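Local coordinates for short-chain dehydrogenase/reductase SDR (Paraburkholderia phymatum, PDB 5VA8) that binds NADP and probably catalyses NADP-dependent oxidation or reduction as a member of the short-chain dehydrogenase/reductase family, at the interface of chains A and B. Numbering follows the deposited sequence. Chains: chain A/B, Short-chain dehydrogenase/reductase SDR.

Contact 1: the interface of chains A and B. Residues chain A 105, 108, 113, 159, 162-164; chain B 121, 125, 170-171.
B:Phe171 meets A:Trp113 and A:Phe105, and its side chain can be followed from base to tip. CB lies 4.0 Å from CA of A:Gly163, where the lack of a side chain allows helix 159-179 of chain A close to the base of the side chain. CG stands anti to the backbone N (chi1 167°), which directs the ring over the outer edge of A:Trp113, and lies 3.9 Å from the indole CH2. CD1 then comes 3.5 Å from CH2, and CE1 faces the CZ2 edge. The indole offers its benzo edge to the flat side of the phenyl ring, with planes 88° apart, a classic edge-to-face pair. At the tip, CZ touches CB of A:Phe105 at 3.8 Å; that methylene sits at the rim, in the plane of the phenyl ring.

Chain B also covers one broad face of the indole. The terminal methyl CD1 of B:Ile125 stands over it, near CZ2. On the same side, beyond the rim, B:Met121 crosses at about a right angle, its extended chain carrying methyl CE to 3.5 Å from CZ3. A long, unbranched thioether suits this distant reach, and a branched aliphatic suits a flat aromatic surface.

Polar linkage is indirect: ND2 of A:Asn162 is 3.0 Å from water 1, along a nearly straight hydrogen bond (174° at H), and water 1 is 2.9 Å from the carbonyl O of B:Phe171. The carbonyl O of B:Gly170 comes 3.4 Å from CB of A:Asn162, an approach that glycine may ease. The patch thus gives the two subunits a largely apolar, aromatic join, probably part of the helix-mediated dimer interface typical of this family.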
ATOM      1  N   PHE A 105      24.474  -2.643   4.179  1.00 20.78           N
ATOM      2  CA  PHE A 105      24.061  -3.991   3.799  1.00 21.87           C
ATOM      3  C   PHE A 105      25.237  -4.858   3.365  1.00 21.60           C
ATOM      4  O   PHE A 105      25.192  -6.079   3.535  1.00 23.51           O
ATOM      5  CB  PHE A 105      23.004  -3.937   2.690  1.00 21.37           C
ATOM      6  CG  PHE A 105      23.544  -3.568   1.325  1.00 20.00           C
ATOM      7  CD1 PHE A 105      23.772  -2.245   0.981  1.00 24.19           C
ATOM      8  CD2 PHE A 105      23.760  -4.548   0.371  1.00 26.40           C
ATOM      9  CE1 PHE A 105      24.251  -1.908  -0.290  1.00 27.22           C
ATOM     10  CE2 PHE A 105      24.222  -4.228  -0.890  1.00 20.51           C
ATOM     11  CZ  PHE A 105      24.479  -2.906  -1.225  1.00 28.85           C
ATOM     12  N   PHE A 108      26.548  -6.862   6.401  1.00 18.80           N
ATOM     13  CA  PHE A 108      25.716  -7.833   7.100  1.00 19.77           C
ATOM     14  C   PHE A 108      26.246  -9.237   6.841  1.00 22.87           C
ATOM     15  O   PHE A 108      26.445  -9.628   5.686  1.00 26.68           O
ATOM     16  CB  PHE A 108      24.261  -7.762   6.630  1.00 17.15           C
ATOM     17  CG  PHE A 108      23.561  -6.453   6.910  1.00 18.24           C
ATOM     18  CD1 PHE A 108      23.988  -5.592   7.903  1.00 20.29           C
ATOM     19  CD2 PHE A 108      22.436  -6.111   6.173  1.00 21.19           C
ATOM     20  CE1 PHE A 108      23.307  -4.399   8.142  1.00 17.20           C
ATOM     21  CE2 PHE A 108      21.755  -4.930   6.400  1.00 19.79           C
ATOM     22  CZ  PHE A 108      22.186  -4.069   7.383  1.00 17.26           C
ATOM     23  N   TRP A 113      21.919 -11.824   9.760  1.00 14.02           N
ATOM     24  CA  TRP A 113      20.575 -12.052   9.248  1.00 12.94           C
ATOM     25  C   TRP A 113      19.815 -13.051  10.100  1.00 12.76           C
ATOM     26  O   TRP A 113      18.652 -12.822  10.447  1.00 12.66           O
ATOM     27  CB  TRP A 113      20.642 -12.531   7.797  1.00 13.49           C
ATOM     28  CG  TRP A 113      20.787 -11.389   6.843  1.00 12.96           C
ATOM     29  CD1 TRP A 113      21.874 -11.089   6.062  1.00 16.48           C
ATOM     30  CD2 TRP A 113      19.821 -10.364   6.603  1.00 13.95           C
ATOM     31  NE1 TRP A 113      21.632  -9.948   5.333  1.00 14.17           N
ATOM     32  CE2 TRP A 113      20.378  -9.482   5.650  1.00 11.33           C
ATOM     33  CE3 TRP A 113      18.538 -10.105   7.102  1.00 13.62           C
ATOM     34  CZ2 TRP A 113      19.688  -8.360   5.182  1.00 13.44           C
ATOM     35  CZ3 TRP A 113      17.864  -8.982   6.639  1.00 14.10           C
ATOM     36  CH2 TRP A 113      18.446  -8.131   5.691  1.00 13.67           C
ATOM     37  N   GLY A 159      18.795  -2.100   7.536  1.00 14.20           N
ATOM     38  CA  GLY A 159      18.397  -3.153   6.609  1.00 14.07           C
ATOM     39  C   GLY A 159      17.956  -4.439   7.284  1.00 13.34           C
ATOM     40  O   GLY A 159      17.064  -5.128   6.788  1.00 12.41           O
ATOM     41  N   ASN A 162      14.444  -3.719   8.223  1.00 11.82           N
ATOM     42  CA  ASN A 162      13.689  -3.623   6.978  1.00 12.11           C
ATOM     43  C   ASN A 162      13.305  -5.005   6.488  1.00 13.75           C
ATOM     44  O   ASN A 162      12.169  -5.240   6.065  1.00 12.61           O
ATOM     45  CB  ASN A 162      14.526  -2.921   5.900  1.00 11.34           C
ATOM     46  CG  ASN A 162      14.916  -1.494   6.275  1.00 11.50           C
ATOM     47  OD1 ASN A 162      14.314  -0.876   7.159  1.00 13.68           O
ATOM     48  ND2 ASN A 162      15.931  -0.962   5.592  1.00 12.55           N
ATOM     49  N   GLY A 163      14.246  -5.936   6.549  1.00 12.43           N
ATOM     50  CA  GLY A 163      13.978  -7.304   6.166  1.00 11.85           C
ATOM     51  C   GLY A 163      13.205  -8.109   7.195  1.00 13.06           C
ATOM     52  O   GLY A 163      12.112  -8.599   6.895  1.00 11.45           O
ATOM     53  N   ALA A 164      13.750  -8.274   8.406  1.00 12.36           N
ATOM     54  CA  ALA A 164      13.148  -9.225   9.340  1.00 11.29           C
ATOM     55  C   ALA A 164      11.727  -8.830   9.709  1.00 11.55           C
ATOM     56  O   ALA A 164      10.837  -9.688   9.785  1.00 12.17           O
ATOM     57  CB  ALA A 164      14.015  -9.351  10.596  1.00 12.21           C
TER
ATOM     58  N   MET B 121      14.869 -15.534   0.661  1.00 10.52           N
ATOM     59  CA  MET B 121      15.234 -14.208   1.148  1.00 10.97           C
ATOM     60  C   MET B 121      16.750 -14.052   1.188  1.00 12.00           C
ATOM     61  O   MET B 121      17.296 -13.168   0.518  1.00 13.51           O
ATOM     62  CB  MET B 121      14.622 -13.954   2.524  1.00 11.75           C
ATOM     63  CG  MET B 121      15.043 -12.618   3.113  1.00 12.15           C
ATOM     64  SD  MET B 121      14.375 -12.337   4.757  1.00 12.68           S
ATOM     65  CE  MET B 121      15.204 -10.797   5.179  1.00 13.87           C
ATOM     66  N   ILE B 125      19.599 -11.964  -1.427  1.00 11.80           N
ATOM     67  CA  ILE B 125      20.382 -10.908  -0.786  1.00 11.45           C
ATOM     68  C   ILE B 125      21.872 -11.168  -0.955  1.00 11.32           C
ATOM     69  O   ILE B 125      22.647 -10.253  -1.269  1.00 13.37           O
ATOM     70  CB  ILE B 125      19.992 -10.781   0.702  1.00 13.27           C
ATOM     71  CG1 ILE B 125      18.567 -10.240   0.838  1.00 12.42           C
ATOM     72  CG2 ILE B 125      20.963  -9.866   1.458  1.00 15.51           C
ATOM     73  CD1 ILE B 125      18.043 -10.202   2.275  1.00 12.61           C
ATOM     74  N   GLY B 170      11.033  -6.215   1.882  1.00 12.32           N
ATOM     75  CA  GLY B 170      11.284  -5.100   2.781  1.00 10.81           C
ATOM     76  C   GLY B 170      12.735  -4.680   2.794  1.00 10.73           C
ATOM     77  O   GLY B 170      13.038  -3.488   2.881  1.00 12.83           O
ATOM     78  N   PHE B 171      13.646  -5.644   2.657  1.00 10.10           N
ATOM     79  CA  PHE B 171      15.062  -5.311   2.560  1.00 11.11           C
ATOM     80  C   PHE B 171      15.386  -4.684   1.212  1.00 14.11           C
ATOM     81  O   PHE B 171      16.146  -3.704   1.145  1.00 12.87           O
ATOM     82  CB  PHE B 171      15.922  -6.560   2.770  1.00 11.62           C
ATOM     83  CG  PHE B 171      17.349  -6.348   2.384  1.00 14.31           C
ATOM     84  CD1 PHE B 171      18.198  -5.625   3.206  1.00 14.06           C
ATOM     85  CD2 PHE B 171      17.822  -6.816   1.172  1.00 12.39           C
ATOM     86  CE1 PHE B 171      19.520  -5.407   2.845  1.00 15.48           C
ATOM     87  CE2 PHE B 171      19.143  -6.593   0.800  1.00 16.56           C
ATOM     88  CZ  PHE B 171      19.983  -5.900   1.643  1.00 16.41           C
TER
HETATM   89  O   HOH W   1      17.333  -2.361   3.387  1.00 14.52           O

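Contact 2: the interface of chains A and B. Residues chain A 110, 113-114, 117; chain B 114, 118, 122, 126.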
ATOM      1  N   HIS A 110      25.833 -13.522   7.255  1.00 21.02           N
ATOM      2  CA  HIS A 110      24.761 -14.509   7.339  1.00 20.34           C
ATOM      3  C   HIS A 110      24.242 -14.625   8.768  1.00 16.07           C
ATOM      4  O   HIS A 110      23.026 -14.679   9.002  1.00 14.98           O
ATOM      5  CB  HIS A 110      25.273 -15.854   6.830  1.00 23.49           C
ATOM      6  CG  HIS A 110      24.258 -16.945   6.914  1.00 21.71           C
ATOM      7  ND1 HIS A 110      24.307 -17.932   7.872  1.00 23.21           N
ATOM      8  CD2 HIS A 110      23.149 -17.185   6.176  1.00 20.38           C
ATOM      9  CE1 HIS A 110      23.276 -18.744   7.715  1.00 21.76           C
ATOM     10  NE2 HIS A 110      22.557 -18.313   6.692  1.00 18.85           N
ATOM     11  N   TRP A 113      21.919 -11.824   9.760  1.00 14.02           N
ATOM     12  CA  TRP A 113      20.575 -12.052   9.248  1.00 12.94           C
ATOM     13  C   TRP A 113      19.815 -13.051  10.100  1.00 12.76           C
ATOM     14  O   TRP A 113      18.652 -12.822  10.447  1.00 12.66           O
ATOM     15  CB  TRP A 113      20.642 -12.531   7.797  1.00 13.49           C
ATOM     16  CG  TRP A 113      20.787 -11.389   6.843  1.00 12.96           C
ATOM     17  CD1 TRP A 113      21.874 -11.089   6.062  1.00 16.48           C
ATOM     18  CD2 TRP A 113      19.821 -10.364   6.603  1.00 13.95           C
ATOM     19  NE1 TRP A 113      21.632  -9.948   5.333  1.00 14.17           N
ATOM     20  CE2 TRP A 113      20.378  -9.482   5.650  1.00 11.33           C
ATOM     21  CE3 TRP A 113      18.538 -10.105   7.102  1.00 13.62           C
ATOM     22  CZ2 TRP A 113      19.688  -8.360   5.182  1.00 13.44           C
ATOM     23  CZ3 TRP A 113      17.864  -8.982   6.639  1.00 14.10           C
ATOM     24  CH2 TRP A 113      18.446  -8.131   5.691  1.00 13.67           C
ATOM     25  N   ILE A 114      20.446 -14.184  10.427  1.00 13.49           N
ATOM     26  CA  ILE A 114      19.736 -15.193  11.209  1.00 13.42           C
ATOM     27  C   ILE A 114      19.330 -14.624  12.561  1.00 14.16           C
ATOM     28  O   ILE A 114      18.205 -14.836  13.025  1.00 13.93           O
ATOM     29  CB  ILE A 114      20.592 -16.462  11.366  1.00 14.02           C
ATOM     30  CG1 ILE A 114      20.888 -17.084  10.003  1.00 15.86           C
ATOM     31  CG2 ILE A 114      19.881 -17.475  12.267  1.00 16.34           C
ATOM     32  CD1 ILE A 114      19.665 -17.602   9.282  1.00 15.84           C
ATOM     33  N   LEU A 117      16.389 -12.256  12.089  1.00 11.54           N
ATOM     34  CA  LEU A 117      15.198 -13.044  11.790  1.00 10.77           C
ATOM     35  C   LEU A 117      14.696 -13.790  13.029  1.00 12.87           C
ATOM     36  O   LEU A 117      13.491 -13.825  13.293  1.00 11.87           O
ATOM     37  CB  LEU A 117      15.508 -14.009  10.650  1.00 12.43           C
ATOM     38  CG  LEU A 117      15.648 -13.308   9.296  1.00 13.28           C
ATOM     39  CD1 LEU A 117      16.334 -14.206   8.279  1.00 13.69           C
ATOM     40  CD2 LEU A 117      14.280 -12.898   8.791  1.00 11.31           C
TER
ATOM     41  N   ILE B 114      13.702 -21.507   8.657  1.00 14.23           N
ATOM     42  CA  ILE B 114      15.066 -21.190   8.244  1.00 11.87           C
ATOM     43  C   ILE B 114      15.278 -21.565   6.784  1.00 13.41           C
ATOM     44  O   ILE B 114      15.848 -20.793   6.008  1.00 14.67           O
ATOM     45  CB  ILE B 114      16.084 -21.898   9.162  1.00 15.50           C
ATOM     46  CG1 ILE B 114      15.966 -21.401  10.607  1.00 15.02           C
ATOM     47  CG2 ILE B 114      17.497 -21.695   8.632  1.00 16.34           C
ATOM     48  CD1 ILE B 114      16.310 -19.910  10.812  1.00 17.28           C
ATOM     49  N   GLU B 118      16.281 -18.953   3.984  1.00 12.26           N
ATOM     50  CA  GLU B 118      17.510 -19.095   3.209  0.67 12.00           C
ATOM     51  C   GLU B 118      17.219 -19.071   1.712  1.00 15.65           C
ATOM     52  O   GLU B 118      17.869 -18.343   0.950  1.00 16.12           O
ATOM     53  CB  GLU B 118      18.232 -20.388   3.594  0.67 12.77           C
ATOM     54  CG  GLU B 118      18.778 -20.417   5.017  0.67 14.37           C
ATOM     55  CD  GLU B 118      20.102 -19.675   5.177  0.67 20.43           C
ATOM     56  OE1 GLU B 118      20.589 -19.579   6.323  0.67 26.21           O
ATOM     57  OE2 GLU B 118      20.658 -19.199   4.166  0.67 20.28           O
ATOM     58  N   LEU B 122      17.447 -14.909   1.943  1.00 11.48           N
ATOM     59  CA  LEU B 122      18.880 -14.670   2.115  1.00 10.06           C
ATOM     60  C   LEU B 122      19.674 -15.001   0.853  1.00 14.68           C
ATOM     61  O   LEU B 122      20.700 -14.363   0.597  1.00 12.93           O
ATOM     62  CB  LEU B 122      19.418 -15.460   3.311  1.00 11.33           C
ATOM     63  CG  LEU B 122      18.736 -15.148   4.651  1.00 12.73           C
ATOM     64  CD1 LEU B 122      19.443 -15.897   5.777  1.00 14.22           C
ATOM     65  CD2 LEU B 122      18.689 -13.655   4.951  1.00 12.10           C
ATOM     66  N   GLU B 126      22.307 -12.413  -0.748  1.00 11.95           N
ATOM     67  CA  GLU B 126      23.733 -12.698  -0.872  0.52 14.26           C
ATOM     68  C   GLU B 126      24.214 -12.578  -2.315  1.00 13.13           C
ATOM     69  O   GLU B 126      25.360 -12.170  -2.549  1.00 15.14           O
ATOM     70  CB  GLU B 126      24.051 -14.085  -0.312  0.52 14.52           C
ATOM     71  CG  GLU B 126      23.911 -14.199   1.204  0.52 18.82           C
ATOM     72  CD  GLU B 126      24.976 -13.430   1.977  0.52 23.68           C
ATOM     73  OE1 GLU B 126      25.898 -12.854   1.355  0.52 21.97           O
ATOM     74  OE2 GLU B 126      24.887 -13.401   3.224  0.52 23.37           O
TER
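The two copies of helix 110-138, helical in phi and psi at the residues that meet here, pass antiparallel at a clear slant and bring A:His110, A:Trp113 and A:Ile114 against B:Glu118 and B:Leu122.

B:Leu122 is the apolar wedge. Its CG stands anti to the carbonyl carbon (chi1 -58°), and the fork beyond it divides the work. CD2 rests on the pyrrole end of the A:Trp113 indole, 3.6 Å from CG and offset toward the rim, while the two side chains slide past each other in opposite directions. CD1 turns to the other neighbours, 3.9 Å from CD1 of A:Ile114 and near CD2 of A:His110. The two methyls of a leucine let one residue pack on the indole face with one branch and on A:Ile114 and A:His110 with the other.

The imidazole of A:His110 points its edge at the carboxylate of B:Glu118, whose CD lies in the ring plane; the two planes are 33° apart. The chain of B:Glu118 bends at chi2 (-80°) to bring its acid there. NE2 and OE1 are modelled too close together, so the bond between them is doubtful in detail. CG1 of A:Ile114 packs on one face of the imidazole, 3.7 Å above its plane, and may steady it. B:Glu126 places OE2 4.1 Å from the backbone N of A:His110, near the N-terminal end of the helix, whose partial positive charge may favour an acid there. The site therefore lies along the paired long helices, with the first two turns of A against the first half of B.

Contact 1 and contact 2 are neighbouring patches of one interface, the centres of their C-alpha atoms about 8 Å apart. A:Trp113 belongs to both, and the same indole face receives chain B groups from each, so the apolar core is continuous, with a polar margin in contact 2. Contact 2 is built from helix 110-138 of both chains; contact 1 adds helix 159-179 of both and the segment around A:Phe105. Two-fold symmetry repeats each patch with the chains exchanged. Such pairing of two long helices per subunit is the usual dimer mode of classical short-chain dehydrogenases, and the deposited assembly of four copies would fit a tetramer.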